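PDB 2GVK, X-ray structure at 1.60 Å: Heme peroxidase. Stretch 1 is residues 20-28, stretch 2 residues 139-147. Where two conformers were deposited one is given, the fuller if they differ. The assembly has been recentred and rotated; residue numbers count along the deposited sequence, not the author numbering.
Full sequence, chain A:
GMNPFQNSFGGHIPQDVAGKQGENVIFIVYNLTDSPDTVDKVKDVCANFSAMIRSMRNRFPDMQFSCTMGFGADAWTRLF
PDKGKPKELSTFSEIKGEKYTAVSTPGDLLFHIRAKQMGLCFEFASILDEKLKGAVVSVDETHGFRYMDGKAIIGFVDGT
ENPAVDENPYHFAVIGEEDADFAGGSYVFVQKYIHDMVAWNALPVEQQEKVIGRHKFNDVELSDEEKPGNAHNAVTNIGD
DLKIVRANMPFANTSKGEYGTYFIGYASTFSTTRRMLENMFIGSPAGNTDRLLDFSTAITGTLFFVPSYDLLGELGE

Stretch 1, residues 20-28: KQGENVIFI
Stretch 2, residues 139-147: VDETHGFRY

The most unusual feature of this contact is a glycine in the middle of a strand: Gly144 has no side chain, and Val25, its hydrogen-bonded partner, fills the space. An ideal CB on Gly144 would lie 2.5 Å from Val25 CG1, a clash, and 3.9 Å from Phe27 CE2. Gly144 nevertheless keeps an extended backbone, with phi/psi -121/170, so what suits glycine to this site is its lack of bulk rather than an unusual backbone.

Around this point the strands 24-28 and 140-145 run antiparallel, their directions 161° apart and their axes approaching to 4.7 Å. The register pairs Asn24 with Phe145, Val25 with Gly144, Ile26 with His143, Phe27 with Thr142 and Ile28 with Glu141, at CA-CA distances of 4.7, 4.9, 4.7, 5.2 and 4.5 Å. Stretch 1 keeps phi between -142 and -109 and psi between 118 and 143 from Asn24 to Ile28; Asp140 to Phe145 have phi from -154 to -104 and psi from 124 to 170. Glu23, just before the strand, turns to phi/psi -78/-35.

Two pairs carry reciprocal hydrogen bonds. Val25 N donates to Gly144 O at 3.1 Å, and Gly144 N to Val25 O at 2.8 Å; Phe27 N donates to Thr142 O at 2.8 Å, and Thr142 N to Phe27 O at 2.9 Å. The ladder continues past the strand ends, where Arg146 N donates to Glu23 O at 2.9 Å. Between these rungs, CA-H...O contacts use the carbonyls again, as from Glu141 CA to Phe27 O at 3.3 Å and His143 CA to Val25 O at 3.4 Å.

Val25 (chi1 p), Phe27 (chi1 m, chi2 -88°) and Thr142 (chi1 m) share one face. The branched valine and flat phenylalanine supply apolar bulk beside the bare glycine. Thr142 OG1 donates to Asp140 OD2 at 2.7 Å, so its polar group is satisfied within its own strand; Asp140 has chi1 t.

The other face carries Asn24, Ile26, Ile28, Glu141, His143 and Phe145. Ile26 and Ile28 are both m,t. Ile26 CG1 meets His143 CD2 at 4.0 Å, and Ile28 CG1 meets Glu141 CG at 3.8 Å, so the polar residues offer carbon to the isoleucines. Glu141 extends as t,t, and its OE2 accepts from His143 NE2 at 2.6 Å, with His143 at chi1 m, chi2 163°. Phe145 is p with chi2 -88°, its ring buried, as suits an apolar aromatic side chain, on the face it shares with Ile26 and Asn24. Asn24 (chi1 m) brings in a water that donates to Asn24 OD1 at 2.7 Å and weakly to Gly144 O at 3.3 Å.

Beyond the strand, Arg146 has the largest covered area of any residue here. Its t,t,t chain, with chi4 83°, reaches along stretch 1, placing Arg146 CD 3.3 Å from Glu23 OE1. Glu23 (t,p) starts away from stretch 2 and its end turns nearer, yet Glu23 OE1 stays 4.2 Å from Arg146 NE, beyond a salt bridge. Two waters also bridge the stretches: one donates to Glu23 OE2 at 3.1 Å and Arg146 O at 2.7 Å, while another accepts from Arg146 NH1 at 3.0 Å and donates to Gly22 O at 2.8 Å.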

# COMPACT_ATOMS: atom_id res chain seq x y z
N LYS A 20 15.03 -11.83 -4.59
CA LYS A 20 13.77 -12.43 -4.94
C LYS A 20 13.44 -12.03 -6.32
O LYS A 20 14.06 -11.12 -6.89
CB LYS A 20 12.67 -11.93 -4.00
N GLN A 21 12.46 -12.71 -6.90
CA GLN A 21 12.01 -12.42 -8.26
C GLN A 21 11.11 -11.20 -8.28
O GLN A 21 10.15 -11.09 -7.51
CB GLN A 21 11.28 -13.63 -8.84
CG GLN A 21 11.88 -14.97 -8.46
CD GLN A 21 10.82 -16.03 -8.21
OE1 GLN A 21 9.65 -15.84 -8.53
NE2 GLN A 21 11.24 -17.16 -7.63
N GLY A 22 11.42 -10.27 -9.18
CA GLY A 22 10.70 -9.05 -9.29
C GLY A 22 9.29 -9.24 -9.78
O GLY A 22 8.90 -10.34 -10.22
N GLU A 23 8.53 -8.20 -9.70
CA GLU A 23 7.18 -8.19 -10.23
C GLU A 23 7.24 -8.02 -11.75
O GLU A 23 6.40 -8.55 -12.48
CB GLU A 23 6.38 -7.05 -9.60
CG GLU A 23 4.89 -7.08 -9.87
CD GLU A 23 4.18 -8.22 -9.16
OE1 GLU A 23 4.63 -8.60 -8.07
OE2 GLU A 23 3.18 -8.73 -9.71
N ASN A 24 8.23 -7.24 -12.21
CA ASN A 24 8.46 -6.95 -13.63
C ASN A 24 9.91 -7.17 -13.90
O ASN A 24 10.73 -6.80 -13.09
CB ASN A 24 8.10 -5.51 -13.94
CG ASN A 24 6.68 -5.19 -13.61
OD1 ASN A 24 5.77 -5.46 -14.41
ND2 ASN A 24 6.46 -4.68 -12.40
N VAL A 25 10.23 -7.78 -15.03
CA VAL A 25 11.62 -8.12 -15.34
C VAL A 25 11.95 -7.93 -16.80
O VAL A 25 11.14 -8.15 -17.65
CB VAL A 25 11.94 -9.62 -14.91
CG1 VAL A 25 11.14 -10.60 -15.72
CG2 VAL A 25 13.44 -9.91 -15.04
N ILE A 26 13.17 -7.47 -17.05
CA ILE A 26 13.72 -7.40 -18.38
C ILE A 26 15.00 -8.19 -18.39
O ILE A 26 15.85 -8.03 -17.51
CB ILE A 26 14.05 -5.95 -18.81
CG1 ILE A 26 12.79 -5.10 -18.86
CG2 ILE A 26 14.72 -5.97 -20.17
CD1 ILE A 26 13.04 -3.67 -19.25
N PHE A 27 15.08 -9.14 -19.31
CA PHE A 27 16.34 -9.89 -19.58
C PHE A 27 16.88 -9.44 -20.93
O PHE A 27 16.23 -9.62 -21.96
CB PHE A 27 16.11 -11.41 -19.64
CG PHE A 27 15.48 -11.99 -18.41
CD1 PHE A 27 16.26 -12.40 -17.35
CD2 PHE A 27 14.11 -12.25 -18.37
CE1 PHE A 27 15.67 -13.02 -16.25
CE2 PHE A 27 13.55 -12.85 -17.28
CZ PHE A 27 14.34 -13.27 -16.24
N ILE A 28 18.08 -8.86 -20.93
CA ILE A 28 18.74 -8.46 -22.17
C ILE A 28 20.08 -9.17 -22.34
O ILE A 28 20.91 -9.14 -21.45
CB ILE A 28 18.97 -6.93 -22.21
CG1 ILE A 28 17.64 -6.20 -22.34
CG2 ILE A 28 19.85 -6.58 -23.33
CD1 ILE A 28 17.74 -4.72 -22.10
N VAL A 139 21.00 -9.67 -28.90
CA VAL A 139 20.81 -11.07 -29.16
C VAL A 139 19.40 -11.48 -28.74
O VAL A 139 18.71 -12.15 -29.48
CB VAL A 139 21.87 -11.95 -28.42
CG1 VAL A 139 21.57 -13.41 -28.60
CG2 VAL A 139 23.24 -11.62 -28.92
N ASP A 140 18.98 -11.08 -27.55
CA ASP A 140 17.62 -11.33 -27.08
C ASP A 140 17.21 -10.30 -26.06
O ASP A 140 18.02 -9.85 -25.24
CB ASP A 140 17.50 -12.72 -26.44
CG ASP A 140 16.07 -13.02 -26.00
OD1 ASP A 140 15.22 -13.18 -26.89
OD2 ASP A 140 15.77 -12.92 -24.77
N GLU A 141 15.96 -9.88 -26.14
CA GLU A 141 15.30 -9.14 -25.06
C GLU A 141 13.98 -9.80 -24.76
O GLU A 141 13.18 -10.04 -25.66
CB GLU A 141 15.07 -7.68 -25.42
CG GLU A 141 14.41 -6.88 -24.30
CD GLU A 141 14.42 -5.35 -24.54
OE1 GLU A 141 15.26 -4.87 -25.34
OE2 GLU A 141 13.56 -4.65 -23.95
N THR A 142 13.81 -10.19 -23.51
CA THR A 142 12.58 -10.80 -23.06
C THR A 142 12.05 -10.05 -21.86
O THR A 142 12.81 -9.70 -20.93
CB THR A 142 12.79 -12.29 -22.70
OG1 THR A 142 13.26 -13.01 -23.86
CG2 THR A 142 11.49 -12.92 -22.24
N HIS A 143 10.75 -9.77 -21.88
CA HIS A 143 10.09 -9.14 -20.76
C HIS A 143 9.28 -10.16 -20.01
O HIS A 143 8.49 -10.88 -20.60
CB HIS A 143 9.18 -8.03 -21.24
CG HIS A 143 9.88 -6.97 -22.00
ND1 HIS A 143 9.22 -6.07 -22.80
CD2 HIS A 143 11.20 -6.70 -22.14
CE1 HIS A 143 10.10 -5.26 -23.37
NE2 HIS A 143 11.31 -5.63 -22.99
N GLY A 144 9.45 -10.19 -18.70
CA GLY A 144 8.73 -11.15 -17.86
C GLY A 144 7.88 -10.47 -16.81
O GLY A 144 7.95 -9.25 -16.62
N PHE A 145 7.05 -11.26 -16.15
CA PHE A 145 6.14 -10.74 -15.13
C PHE A 145 5.92 -11.78 -14.08
O PHE A 145 5.94 -12.97 -14.38
CB PHE A 145 4.79 -10.35 -15.76
CG PHE A 145 4.16 -11.45 -16.56
CD1 PHE A 145 4.46 -11.62 -17.89
CD2 PHE A 145 3.29 -12.35 -15.95
CE1 PHE A 145 3.90 -12.67 -18.61
CE2 PHE A 145 2.74 -13.37 -16.65
CZ PHE A 145 3.04 -13.53 -17.98
N ARG A 146 5.67 -11.34 -12.86
CA ARG A 146 5.23 -12.24 -11.80
C ARG A 146 3.78 -12.62 -12.06
O ARG A 146 2.95 -11.76 -12.40
CB ARG A 146 5.38 -11.58 -10.44
CG ARG A 146 5.19 -12.52 -9.28
CD ARG A 146 5.43 -11.78 -7.96
NE ARG A 146 4.94 -12.54 -6.80
CZ ARG A 146 5.62 -13.48 -6.22
NH1 ARG A 146 6.80 -13.81 -6.70
NH2 ARG A 146 5.13 -14.14 -5.17
N TYR A 147 3.48 -13.89 -11.91
CA TYR A 147 2.19 -14.41 -12.25
C TYR A 147 1.52 -14.94 -10.99
O TYR A 147 1.93 -15.95 -10.43
CB TYR A 147 2.36 -15.53 -13.31
CG TYR A 147 1.10 -16.22 -13.72
CD1 TYR A 147 -0.05 -15.50 -14.01
CD2 TYR A 147 1.09 -17.58 -13.97
CE1 TYR A 147 -1.23 -16.16 -14.43
CE2 TYR A 147 -0.06 -18.23 -14.38
CZ TYR A 147 -1.20 -17.52 -14.62
OH TYR A 147 -2.33 -18.17 -15.03
O HOH W 1 8.20 -12.87 -9.23
O HOH W 2 2.61 -9.15 -12.71
O HOH W 3 5.76 -6.78 -16.72
O HOH W 4 17.48 -12.29 -22.86